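Local coordinates for Ro sixty-related protein, RSR (Deinococcus radiodurans, PDB 2NVO) that binds several small RNAs that accumulate during recovery from ultraviolet irradiation and contributes to the resistance of the bacterium to that radiation, at residues Asp370-Thr376 / Ala433-Phe438; Gly439-Cys443 / Thr464-Trp469; Thr498-Phe502 / Asp514-Phe518. All blocks are in the same frame, centred on the assembly; numbering follows the deposited sequence.

Interaction 1 of 3, residues Asp370-Thr376 / Ala433-Phe438. Unlike the reference sequence in segment 433-438: Val-436 (reference Met). With CA (calcium ion), chain B.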
ATOM      1  N   ASP A 370     -10.254   4.385 -21.668  1.00  5.12           N
ATOM      2  CA  ASP A 370     -11.112   5.540 -21.870  1.00  5.12           C
ATOM      3  C   ASP A 370     -10.210   6.646 -22.435  1.00  5.12           C
ATOM      4  O   ASP A 370      -9.168   6.975 -21.853  1.00  5.12           O
ATOM      5  CB  ASP A 370     -11.725   5.932 -20.505  1.00  5.12           C
ATOM      6  CG  ASP A 370     -12.848   6.975 -20.625  1.00  5.12           C
ATOM      7  OD1 ASP A 370     -12.713   7.898 -21.441  1.00  5.12           O
ATOM      8  OD2 ASP A 370     -13.849   6.862 -19.887  1.00  5.12           O
ATOM      9  N   VAL A 371     -10.577   7.202 -23.582  1.00  5.12           N
ATOM     10  CA  VAL A 371      -9.756   8.223 -24.238  1.00  6.40           C
ATOM     11  C   VAL A 371     -10.473   9.573 -24.349  1.00  7.17           C
ATOM     12  O   VAL A 371     -10.042  10.443 -25.093  1.00  9.66           O
ATOM     13  CB  VAL A 371      -9.309   7.773 -25.674  1.00  7.44           C
ATOM     14  CG1 VAL A 371      -8.392   6.552 -25.596  1.00  5.69           C
ATOM     15  CG2 VAL A 371     -10.519   7.488 -26.557  1.00  8.10           C
ATOM     16  N   SER A 372     -11.567   9.733 -23.621  1.00  6.66           N
ATOM     17  CA  SER A 372     -12.344  10.969 -23.696  1.00 10.43           C
ATOM     18  C   SER A 372     -11.685  12.083 -22.889  1.00  9.64           C
ATOM     19  O   SER A 372     -10.789  11.823 -22.073  1.00  5.12           O
ATOM     20  CB  SER A 372     -13.756  10.721 -23.186  1.00  7.19           C
ATOM     21  OG  SER A 372     -13.732  10.313 -21.832  1.00  9.06           O
ATOM     22  N   GLY A 373     -12.146  13.319 -23.111  1.00  8.90           N
ATOM     23  CA  GLY A 373     -11.512  14.494 -22.538  1.00  8.54           C
ATOM     24  C   GLY A 373     -11.446  14.577 -21.022  1.00  7.25           C
ATOM     25  O   GLY A 373     -10.488  15.144 -20.467  1.00  8.58           O
ATOM     26  N   SER A 374     -12.444  14.031 -20.339  1.00  7.20           N
ATOM     27  CA  SER A 374     -12.446  14.115 -18.885  1.00  9.78           C
ATOM     28  C   SER A 374     -11.268  13.334 -18.275  1.00  8.32           C
ATOM     29  O   SER A 374     -10.886  13.584 -17.140  1.00  5.12           O
ATOM     30  CB  SER A 374     -13.771  13.636 -18.300  1.00  6.77           C
ATOM     31  OG  SER A 374     -13.945  12.242 -18.523  1.00  9.49           O
ATOM     32  N   MET A 375     -10.677  12.422 -19.052  1.00  8.59           N
ATOM     33  CA  MET A 375      -9.504  11.671 -18.570  1.00  5.73           C
ATOM     34  C   MET A 375      -8.341  12.624 -18.267  1.00  7.04           C
ATOM     35  O   MET A 375      -7.418  12.266 -17.557  1.00  5.12           O
ATOM     36  CB  MET A 375      -9.080  10.586 -19.585  1.00  5.12           C
ATOM     37  CG  MET A 375     -10.089   9.428 -19.700  1.00  5.12           C
ATOM     38  SD  MET A 375     -10.301   8.446 -18.210  1.00  5.12           S
ATOM     39  CE  MET A 375      -8.792   7.424 -18.230  1.00  5.12           C
ATOM     40  N   THR A 376      -8.384  13.830 -18.836  1.00  5.84           N
ATOM     41  CA  THR A 376      -7.351  14.839 -18.563  1.00  7.00           C
ATOM     42  C   THR A 376      -7.629  15.662 -17.283  1.00  8.51           C
ATOM     43  O   THR A 376      -6.852  16.563 -16.933  1.00  8.83           O
ATOM     44  CB  THR A 376      -7.113  15.792 -19.769  1.00  8.34           C
ATOM     45  OG1 THR A 376      -8.246  16.657 -19.938  1.00 11.79           O
ATOM     46  CG2 THR A 376      -6.871  14.992 -21.039  1.00  9.41           C
ATOM     47  N   ALA A 433      -3.663   8.189 -26.151  1.00  9.32           N
ATOM     48  CA  ALA A 433      -4.802   7.833 -25.321  1.00  8.25           C
ATOM     49  C   ALA A 433      -5.764   9.014 -25.121  1.00  8.42           C
ATOM     50  O   ALA A 433      -6.420   9.119 -24.094  1.00  7.85           O
ATOM     51  CB  ALA A 433      -4.324   7.337 -23.975  1.00  6.90           C
ATOM     52  N   GLN A 434      -5.820   9.898 -26.106  1.00 10.25           N
ATOM     53  CA  GLN A 434      -6.766  11.013 -26.099  1.00 13.80           C
ATOM     54  C   GLN A 434      -7.348  11.154 -27.497  1.00 13.47           C
ATOM     55  O   GLN A 434      -6.630  11.150 -28.494  1.00 14.83           O
ATOM     56  CB  GLN A 434      -6.094  12.319 -25.628  1.00 14.77           C
ATOM     57  CG  GLN A 434      -6.088  12.456 -24.090  1.00 10.31           C
ATOM     58  CD  GLN A 434      -7.507  12.498 -23.530  1.00 11.28           C
ATOM     59  OE1 GLN A 434      -7.973  11.574 -22.831  1.00  9.72           O
ATOM     60  NE2 GLN A 434      -8.217  13.554 -23.868  1.00 10.19           N
ATOM     61  N   SER A 435      -8.662  11.221 -27.568  1.00 14.53           N
ATOM     62  CA  SER A 435      -9.322  11.322 -28.844  1.00 19.18           C
ATOM     63  C   SER A 435     -10.521  12.237 -28.680  1.00 17.04           C
ATOM     64  O   SER A 435     -11.401  11.976 -27.864  1.00 19.50           O
ATOM     65  CB  SER A 435      -9.743   9.931 -29.327  1.00 17.32           C
ATOM     66  OG  SER A 435     -10.589  10.026 -30.453  1.00 20.92           O
ATOM     67  N   VAL A 436     -10.541  13.314 -29.456  1.00 21.11           N
ATOM     68  CA  VAL A 436     -11.661  14.258 -29.479  1.00 21.84           C
ATOM     69  C   VAL A 436     -13.020  13.586 -29.693  1.00 20.32           C
ATOM     70  O   VAL A 436     -14.020  13.992 -29.103  1.00 19.57           O
ATOM     71  CB  VAL A 436     -11.467  15.329 -30.576  1.00 25.80           C
ATOM     72  CG1 VAL A 436     -12.609  16.321 -30.545  1.00 28.53           C
ATOM     73  CG2 VAL A 436     -10.138  16.036 -30.398  1.00 31.05           C
ATOM     74  N   SER A 437     -13.067  12.566 -30.543  1.00 20.49           N
ATOM     75  CA  SER A 437     -14.297  11.809 -30.706  1.00 18.25           C
ATOM     76  C   SER A 437     -14.151  10.480 -29.992  1.00 18.49           C
ATOM     77  O   SER A 437     -13.166   9.763 -30.169  1.00 23.90           O
ATOM     78  CB  SER A 437     -14.651  11.621 -32.184  1.00 24.09           C
ATOM     79  OG  SER A 437     -13.790  10.683 -32.792  1.00 34.07           O
ATOM     80  N   PHE A 438     -15.124  10.156 -29.163  1.00 16.16           N
ATOM     81  CA  PHE A 438     -15.002   8.987 -28.308  1.00 13.73           C
ATOM     82  C   PHE A 438     -16.362   8.337 -28.244  1.00 12.36           C
ATOM     83  O   PHE A 438     -17.350   8.921 -28.691  1.00 12.46           O
ATOM     84  CB  PHE A 438     -14.520   9.405 -26.914  1.00 11.45           C
ATOM     85  CG  PHE A 438     -15.391  10.448 -26.272  1.00 11.63           C
ATOM     86  CD1 PHE A 438     -16.524  10.083 -25.580  1.00 11.50           C
ATOM     87  CD2 PHE A 438     -15.086  11.794 -26.395  1.00 15.11           C
ATOM     88  CE1 PHE A 438     -17.345  11.047 -24.984  1.00 15.56           C
ATOM     89  CE2 PHE A 438     -15.900  12.768 -25.807  1.00 13.43           C
ATOM     90  CZ  PHE A 438     -17.031  12.387 -25.097  1.00 13.74           C
TER
HETATM   91 CA    CA B 533     -15.485  10.971 -20.073  1.00  5.12          CA
HETATM   92  O   HOH W   1      -6.923   8.482 -21.453  1.00  6.87           O
HETATM   93  O   HOH W   2     -14.544   9.109 -18.794  1.00  5.12           O
HETATM   94  O   HOH W   3     -16.819   9.547 -21.590  1.00  9.80           O
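Asp-370 opens the DxSxS signature of a MIDAS-like metal site, on the loop that follows strand 364-369 of the von Willebrand factor A-like domain. Its OD1 folds back in an Asx turn, accepting Ser-372 N at 3.1 Å and also the Ser-372 hydroxyl, while OD2 bonds to Thr-441 and Thr-464 and accepts a hydrogen bond from water 2, a ligand of the calcium. The carboxylate thus reaches the ion through its neighbours and a water. Val-371 is where the loop 433-438 docks: Ser-435 N donates to Val-371 O at 2.9 Å, and Val-371 CA rests 3.5 Å from Ala-433 O in a CH...O contact. Water 1 sits between Asp-370 O and Ala-433 O, 2.7 and 2.8 Å away. Ser-372 faces two ways. Its OG binds calcium at 2.6 Å, and its CB sits over the face of the Phe-438 ring in a CH-pi contact. From Gly-373 the chain winds into a short 3-10 turn, which presents Ser-374 OG to the metal at 2.5 Å. The Gln-434 side chain runs along this turn, packing near Gly-373, Met-375 and Thr-376. Thr-376 closes the turn on itself: its OG1 donates to Gly-373 O at 2.8 Å, and its N reaches the same oxygen at 3.0 Å.

Interaction 2 of 3, residues Gly439-Cys443 / Thr464-Trp469. With CA (calcium ion), chain B.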
ATOM      1  N   GLY A 439     -16.416   7.128 -27.699  1.00 13.82           N
ATOM      2  CA  GLY A 439     -17.672   6.448 -27.464  1.00 10.64           C
ATOM      3  C   GLY A 439     -17.820   6.155 -25.988  1.00 10.89           C
ATOM      4  O   GLY A 439     -16.950   6.490 -25.199  1.00 10.61           O
ATOM      5  N   GLY A 440     -18.928   5.535 -25.617  1.00 11.42           N
ATOM      6  CA  GLY A 440     -19.210   5.223 -24.234  1.00 12.91           C
ATOM      7  C   GLY A 440     -18.180   4.244 -23.708  1.00 10.76           C
ATOM      8  O   GLY A 440     -17.694   3.381 -24.439  1.00 11.36           O
ATOM      9  N   THR A 441     -17.841   4.368 -22.436  1.00  8.10           N
ATOM     10  CA  THR A 441     -16.866   3.457 -21.852  1.00  7.90           C
ATOM     11  C   THR A 441     -17.550   2.137 -21.449  1.00 10.47           C
ATOM     12  O   THR A 441     -17.890   1.920 -20.301  1.00  8.19           O
ATOM     13  CB  THR A 441     -16.101   4.113 -20.697  1.00  8.07           C
ATOM     14  OG1 THR A 441     -15.357   5.215 -21.236  1.00  6.91           O
ATOM     15  CG2 THR A 441     -15.123   3.103 -20.092  1.00  7.98           C
ATOM     16  N   ASP A 442     -17.733   1.253 -22.427  1.00  9.24           N
ATOM     17  CA  ASP A 442     -18.485   0.018 -22.211  1.00  9.63           C
ATOM     18  C   ASP A 442     -17.528  -1.127 -21.888  1.00  9.68           C
ATOM     19  O   ASP A 442     -16.821  -1.601 -22.777  1.00  8.30           O
ATOM     20  CB  ASP A 442     -19.269  -0.314 -23.483  1.00 10.97           C
ATOM     21  CG  ASP A 442     -20.092  -1.582 -23.370  1.00 13.03           C
ATOM     22  OD1 ASP A 442     -20.029  -2.297 -22.355  1.00 11.29           O
ATOM     23  OD2 ASP A 442     -20.826  -1.869 -24.334  1.00 16.80           O
ATOM     24  N   CYS A 443     -17.539  -1.579 -20.639  1.00  8.20           N
ATOM     25  CA  CYS A 443     -16.566  -2.563 -20.185  1.00  8.46           C
ATOM     26  C   CYS A 443     -16.805  -3.945 -20.780  1.00  9.25           C
ATOM     27  O   CYS A 443     -15.981  -4.825 -20.610  1.00  8.50           O
ATOM     28  CB  CYS A 443     -16.563  -2.671 -18.660  1.00  9.07           C
ATOM     29  SG  CYS A 443     -16.237  -1.089 -17.759  1.00 10.49           S
ATOM     30  N   THR A 464     -10.667   3.896 -16.676  1.00  5.12           N
ATOM     31  CA  THR A 464     -11.560   5.038 -16.838  1.00  5.12           C
ATOM     32  C   THR A 464     -11.343   6.015 -15.665  1.00  5.12           C
ATOM     33  O   THR A 464     -10.511   5.766 -14.801  1.00  5.12           O
ATOM     34  CB  THR A 464     -13.044   4.591 -16.977  1.00  5.56           C
ATOM     35  OG1 THR A 464     -13.859   5.715 -17.356  1.00  7.14           O
ATOM     36  CG2 THR A 464     -13.566   4.008 -15.698  1.00  5.12           C
ATOM     37  N   ASP A 465     -12.029   7.157 -15.677  1.00  6.71           N
ATOM     38  CA  ASP A 465     -11.897   8.064 -14.535  1.00  5.12           C
ATOM     39  C   ASP A 465     -12.982   7.687 -13.542  1.00  6.57           C
ATOM     40  O   ASP A 465     -12.749   6.972 -12.566  1.00  5.12           O
ATOM     41  CB  ASP A 465     -11.920   9.552 -14.933  1.00  8.58           C
ATOM     42  CG  ASP A 465     -12.921   9.875 -16.051  1.00  7.17           C
ATOM     43  OD1 ASP A 465     -13.783   9.050 -16.393  1.00  7.28           O
ATOM     44  OD2 ASP A 465     -12.827  10.985 -16.591  1.00  6.15           O
ATOM     45  N   ASN A 466     -14.203   8.110 -13.847  1.00  8.74           N
ATOM     46  CA  ASN A 466     -15.335   7.678 -13.086  1.00  9.74           C
ATOM     47  C   ASN A 466     -16.573   7.508 -13.974  1.00 12.32           C
ATOM     48  O   ASN A 466     -17.666   7.768 -13.537  1.00 10.55           O
ATOM     49  CB  ASN A 466     -15.567   8.647 -11.916  1.00  9.97           C
ATOM     50  CG  ASN A 466     -15.947  10.056 -12.369  1.00 16.00           C
ATOM     51  OD1 ASN A 466     -15.863  10.395 -13.553  1.00 14.11           O
ATOM     52  ND2 ASN A 466     -16.377  10.884 -11.419  1.00 13.85           N
ATOM     53  N   GLU A 467     -16.395   7.062 -15.224  1.00 11.13           N
ATOM     54  CA  GLU A 467     -17.513   7.046 -16.164  1.00 12.73           C
ATOM     55  C   GLU A 467     -17.697   5.761 -16.958  1.00 16.63           C
ATOM     56  O   GLU A 467     -17.674   5.788 -18.190  1.00 15.31           O
ATOM     57  CB  GLU A 467     -17.435   8.236 -17.130  1.00 10.64           C
ATOM     58  CG  GLU A 467     -17.441   9.562 -16.434  1.00  8.24           C
ATOM     59  CD  GLU A 467     -17.784  10.714 -17.361  1.00  5.78           C
ATOM     60  OE1 GLU A 467     -18.649  11.497 -16.987  1.00  8.40           O
ATOM     61  OE2 GLU A 467     -17.212  10.852 -18.451  1.00  8.70           O
ATOM     62  N   THR A 468     -17.884   4.646 -16.257  1.00 18.33           N
ATOM     63  CA  THR A 468     -18.371   3.440 -16.907  1.00 18.34           C
ATOM     64  C   THR A 468     -19.774   3.739 -17.459  1.00 18.32           C
ATOM     65  O   THR A 468     -20.563   4.464 -16.856  1.00 14.93           O
ATOM     66  CB  THR A 468     -18.444   2.246 -15.947  1.00 19.99           C
ATOM     67  OG1 THR A 468     -19.304   2.563 -14.843  1.00 19.04           O
ATOM     68  CG2 THR A 468     -17.048   1.867 -15.433  1.00 17.66           C
ATOM     69  N   TRP A 469     -20.063   3.165 -18.614  1.00 18.44           N
ATOM     70  CA  TRP A 469     -21.319   3.395 -19.302  1.00 16.18           C
ATOM     71  C   TRP A 469     -21.818   2.006 -19.666  1.00 18.23           C
ATOM     72  O   TRP A 469     -21.071   1.212 -20.238  1.00 17.09           O
ATOM     73  CB  TRP A 469     -21.015   4.203 -20.559  1.00 16.61           C
ATOM     74  CG  TRP A 469     -22.161   4.429 -21.463  1.00 19.70           C
ATOM     75  CD1 TRP A 469     -23.175   5.320 -21.289  1.00 19.56           C
ATOM     76  CD2 TRP A 469     -22.408   3.768 -22.704  1.00 20.46           C
ATOM     77  NE1 TRP A 469     -24.055   5.244 -22.343  1.00 21.56           N
ATOM     78  CE2 TRP A 469     -23.600   4.301 -23.231  1.00 21.40           C
ATOM     79  CE3 TRP A 469     -21.745   2.762 -23.417  1.00 17.98           C
ATOM     80  CZ2 TRP A 469     -24.151   3.862 -24.434  1.00 23.97           C
ATOM     81  CZ3 TRP A 469     -22.283   2.331 -24.616  1.00 20.03           C
ATOM     82  CH2 TRP A 469     -23.473   2.880 -25.114  1.00 26.98           C
TER
HETATM   83 CA    CA B 533     -15.485  10.971 -20.073  1.00  5.12          CA
HETATM   84  O   HOH W   4     -18.312   6.544 -20.629  1.00 14.08           O
HETATM   85  O   HOH W   5     -19.559  -0.549 -18.632  1.00 10.96           O
HETATM   86  O   HOH W   2     -14.544   9.109 -18.794  1.00  5.12           O
HETATM   87  O   HOH W   3     -16.819   9.547 -21.590  1.00  9.80           O
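Two loops at one end of the central sheet of the vWA-like domain meet here in a contact made partly of backbone and partly of bridging water: 439-443 leads into helix 445-452, and the loop 464-469 leaves the end of strand 459-464. One direct hydrogen bond joins them, Trp-469 N to Thr-441 O at 3.0 Å. Next to it Asp-442 CA points at Trp-469 O, 3.5 Å away, in a CH...O contact. Two waters extend the link. Water 4 accepts from Thr-441 N and donates to Glu-467 O; water 5 accepts from Cys-443 N and donates to Trp-469 O. Thr-441 sits at the centre of an inverse gamma turn, with a weak bond from Asp-442 N to Gly-440 O at 2.9 Å.

These loops supply the second and third parts of a MIDAS-like site, the first being the DxSxS loop. Glu-467 OE2 binds the calcium ion directly at 2.4 Å. Asp-465 OD1 accepts from water 2, one of the ion's ligands, and its OD2 bonds to Ser-374. Thr-441, a metal ligand by similarity, is not one here: Thr-441 OG1 lies 5.9 Å from the calcium ion and hydrogen-bonds with Asp-370 OD2 instead.

Farther out, the Trp-469 ring lies against the backbone at Gly-440. Gly-440 CA is 3.6 Å from Trp-469 CE3, so close that a beta carbon at Gly-440 would clash, and Asp-442 CB meets the ring edge. Asp-442 OD1 caps Ala-444 N as helix 445-452 begins, while Cys-443 SG packs on Thr-468 CG2 at 3.8 Å.

Interaction 3 of 3, residues Thr498-Phe502 / Asp514-Phe518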
ATOM      1  N   THR A 498     -10.521   7.617 -10.593  1.00  5.15           N
ATOM      2  CA  THR A 498     -10.978   8.663  -9.668  1.00  7.29           C
ATOM      3  C   THR A 498     -12.392   8.379  -9.153  1.00  9.77           C
ATOM      4  O   THR A 498     -13.077   9.289  -8.710  1.00  8.23           O
ATOM      5  CB  THR A 498     -11.011  10.042 -10.359  1.00  7.19           C
ATOM      6  OG1 THR A 498     -11.809   9.951 -11.549  1.00  8.16           O
ATOM      7  CG2 THR A 498      -9.604  10.500 -10.724  1.00  6.60           C
ATOM      8  N   ALA A 499     -12.821   7.120  -9.223  1.00  7.43           N
ATOM      9  CA  ALA A 499     -14.155   6.724  -8.811  1.00  7.95           C
ATOM     10  C   ALA A 499     -14.276   6.681  -7.287  1.00 11.27           C
ATOM     11  O   ALA A 499     -13.301   6.467  -6.582  1.00 10.77           O
ATOM     12  CB  ALA A 499     -14.506   5.362  -9.397  1.00  8.82           C
ATOM     13  N   THR A 500     -15.478   6.893  -6.779  1.00  9.30           N
ATOM     14  CA  THR A 500     -15.729   6.690  -5.354  1.00 13.16           C
ATOM     15  C   THR A 500     -16.588   5.426  -5.192  1.00 14.21           C
ATOM     16  O   THR A 500     -16.489   4.721  -4.192  1.00 15.39           O
ATOM     17  CB  THR A 500     -16.418   7.923  -4.700  1.00 13.15           C
ATOM     18  OG1 THR A 500     -17.620   8.207  -5.396  1.00 11.97           O
ATOM     19  CG2 THR A 500     -15.515   9.155  -4.774  1.00 18.02           C
ATOM     20  N   GLU A 501     -17.392   5.121  -6.208  1.00 15.44           N
ATOM     21  CA  GLU A 501     -18.227   3.923  -6.191  1.00 15.18           C
ATOM     22  C   GLU A 501     -18.787   3.578  -7.582  1.00 16.95           C
ATOM     23  O   GLU A 501     -19.261   4.450  -8.314  1.00 18.10           O
ATOM     24  CB  GLU A 501     -19.379   4.096  -5.193  1.00 22.17           C
ATOM     25  CG  GLU A 501     -20.141   2.810  -4.903  1.00 24.16           C
ATOM     26  CD  GLU A 501     -19.245   1.715  -4.331  1.00 25.47           C
ATOM     27  OE1 GLU A 501     -18.808   1.848  -3.170  1.00 28.19           O
ATOM     28  OE2 GLU A 501     -18.964   0.719  -5.041  1.00 27.42           O
ATOM     29  N   PHE A 502     -18.686   2.304  -7.947  1.00 15.85           N
ATOM     30  CA  PHE A 502     -19.344   1.748  -9.125  1.00 14.03           C
ATOM     31  C   PHE A 502     -19.393   0.245  -8.925  1.00 14.30           C
ATOM     32  O   PHE A 502     -18.739  -0.273  -8.037  1.00 16.07           O
ATOM     33  CB  PHE A 502     -18.612   2.123 -10.421  1.00 15.99           C
ATOM     34  CG  PHE A 502     -17.220   1.533 -10.544  1.00 12.01           C
ATOM     35  CD1 PHE A 502     -17.016   0.324 -11.206  1.00 14.75           C
ATOM     36  CD2 PHE A 502     -16.129   2.193 -10.013  1.00 10.84           C
ATOM     37  CE1 PHE A 502     -15.743  -0.218 -11.340  1.00 11.27           C
ATOM     38  CE2 PHE A 502     -14.852   1.665 -10.139  1.00 10.96           C
ATOM     39  CZ  PHE A 502     -14.654   0.456 -10.803  1.00 10.17           C
ATOM     40  N   ASP A 514     -13.254  -5.046  -9.422  1.00  7.62           N
ATOM     41  CA  ASP A 514     -13.418  -3.599  -9.560  1.00  8.56           C
ATOM     42  C   ASP A 514     -12.394  -2.933  -8.648  1.00  8.96           C
ATOM     43  O   ASP A 514     -12.289  -3.274  -7.463  1.00  8.05           O
ATOM     44  CB  ASP A 514     -14.818  -3.163  -9.106  1.00  9.07           C
ATOM     45  CG  ASP A 514     -15.912  -3.555 -10.079  1.00 11.77           C
ATOM     46  OD1 ASP A 514     -15.608  -3.943 -11.229  1.00 13.97           O
ATOM     47  OD2 ASP A 514     -17.093  -3.456  -9.699  1.00 14.09           O
ATOM     48  N   VAL A 515     -11.641  -1.991  -9.198  1.00  7.11           N
ATOM     49  CA  VAL A 515     -10.712  -1.186  -8.423  1.00  6.53           C
ATOM     50  C   VAL A 515     -11.286   0.215  -8.396  1.00  6.92           C
ATOM     51  O   VAL A 515     -11.387   0.884  -9.433  1.00  6.21           O
ATOM     52  CB  VAL A 515      -9.341  -1.127  -9.080  1.00  5.36           C
ATOM     53  CG1 VAL A 515      -8.377  -0.223  -8.267  1.00  6.16           C
ATOM     54  CG2 VAL A 515      -8.775  -2.554  -9.269  1.00  5.83           C
ATOM     55  N   VAL A 516     -11.667   0.649  -7.204  1.00  7.42           N
ATOM     56  CA  VAL A 516     -12.325   1.935  -7.031  1.00  9.10           C
ATOM     57  C   VAL A 516     -11.284   2.919  -6.505  1.00  8.49           C
ATOM     58  O   VAL A 516     -10.806   2.791  -5.383  1.00 10.70           O
ATOM     59  CB  VAL A 516     -13.490   1.815  -6.028  1.00 10.19           C
ATOM     60  CG1 VAL A 516     -14.247   3.150  -5.913  1.00  9.90           C
ATOM     61  CG2 VAL A 516     -14.438   0.708  -6.463  1.00  9.88           C
ATOM     62  N   GLY A 517     -10.935   3.896  -7.324  1.00  9.48           N
ATOM     63  CA  GLY A 517      -9.824   4.781  -7.026  1.00  8.05           C
ATOM     64  C   GLY A 517      -8.512   4.125  -7.401  1.00 10.65           C
ATOM     65  O   GLY A 517      -8.465   3.147  -8.159  1.00  8.96           O
ATOM     66  N   PHE A 518      -7.424   4.683  -6.892  1.00 10.24           N
ATOM     67  CA  PHE A 518      -6.116   4.113  -7.125  1.00  9.24           C
ATOM     68  C   PHE A 518      -5.221   4.514  -5.982  1.00 12.45           C
ATOM     69  O   PHE A 518      -5.477   5.505  -5.304  1.00 13.34           O
ATOM     70  CB  PHE A 518      -5.514   4.598  -8.449  1.00  7.42           C
ATOM     71  CG  PHE A 518      -4.772   3.528  -9.211  1.00  8.01           C
ATOM     72  CD1 PHE A 518      -5.428   2.394  -9.640  1.00  8.72           C
ATOM     73  CD2 PHE A 518      -3.424   3.670  -9.528  1.00 13.19           C
ATOM     74  CE1 PHE A 518      -4.757   1.396 -10.354  1.00  7.18           C
ATOM     75  CE2 PHE A 518      -2.744   2.677 -10.262  1.00 11.18           C
ATOM     76  CZ  PHE A 518      -3.417   1.545 -10.672  1.00  8.60           C
TER
HETATM   77  O   HOH W   6     -17.533  -2.765  -7.100  1.00 20.38           O
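Residues 514-517 are extended, belonging to strand 512-517, whereas 498-502 has no regular structure and passes beside that strand without pairing with it. No direct hydrogen bond links the two segments; the strand's sheet partners are 491-496 and 56-59. Gly-517 turns at phi 81° and psi -164°, where a beta carbon would be jammed against the carbonyl oxygen of the preceding residue.

Val-516 and Phe-502 make most of the contact. Val-516 CG1 lies under the arch of the loop, 3.2 Å from Thr-500 O, 3.5 Å from Ala-499 O and 4.1 Å from Ala-499 CB. Its other methyl, Val-516 CG2, packs at 3.8 Å from Phe-502 CE2. The Phe-502 ring lies along the strand: its CZ is 3.6 Å from Val-515 O, which sits at the ring edge, and its CE1 is 3.6 Å from Asp-514 CG. On the sheet side, Val-494 of strand 491-496 also touches this ring.

At the start of the strand segment, water 6 lies between Phe-502 O and Asp-514 OD2, at 2.9 and 2.7 Å. The same carboxylate oxygen accepts the backbone amides of Ile-504 and Ala-505, and Glu-501 OE1 bonds to Tyr-58 of strand 56-59.

This is packing of the helix-free connection between the adjacent parallel strands 491-496 and 512-517 of the Rossmann-like vWA fold. Its chemistry implies that the loop is seated chiefly by van der Waals packing of Val-516 and Phe-502, partly against backbone carbonyls, with polar ties running through water and the Asp-514 carboxylate.

How the interactions relate
Interactions 1 and 2 are two sides of one metal site. Their centres are 11 Å apart, and both bind the same calcium ion: Ser-372 and Ser-374 from interaction 1, Glu-467 from interaction 2, with waters 2 and 3 common to both. Two probable hydrogen bonds of 2.6 Å join them directly, Asp-370 OD2 with Thr-441 OG1 and Ser-374 OG with Asp-465 OD2. Interaction 3 lies farther along the sheet. It touches interaction 2, where Asp-465 O and Thr-498 N are 3.0 Å apart in a probable hydrogen bond, but comes no nearer than about 7 Å to interaction 1. Its Ala-499 side chain is about 12 Å from the calcium, well beyond its coordination shells.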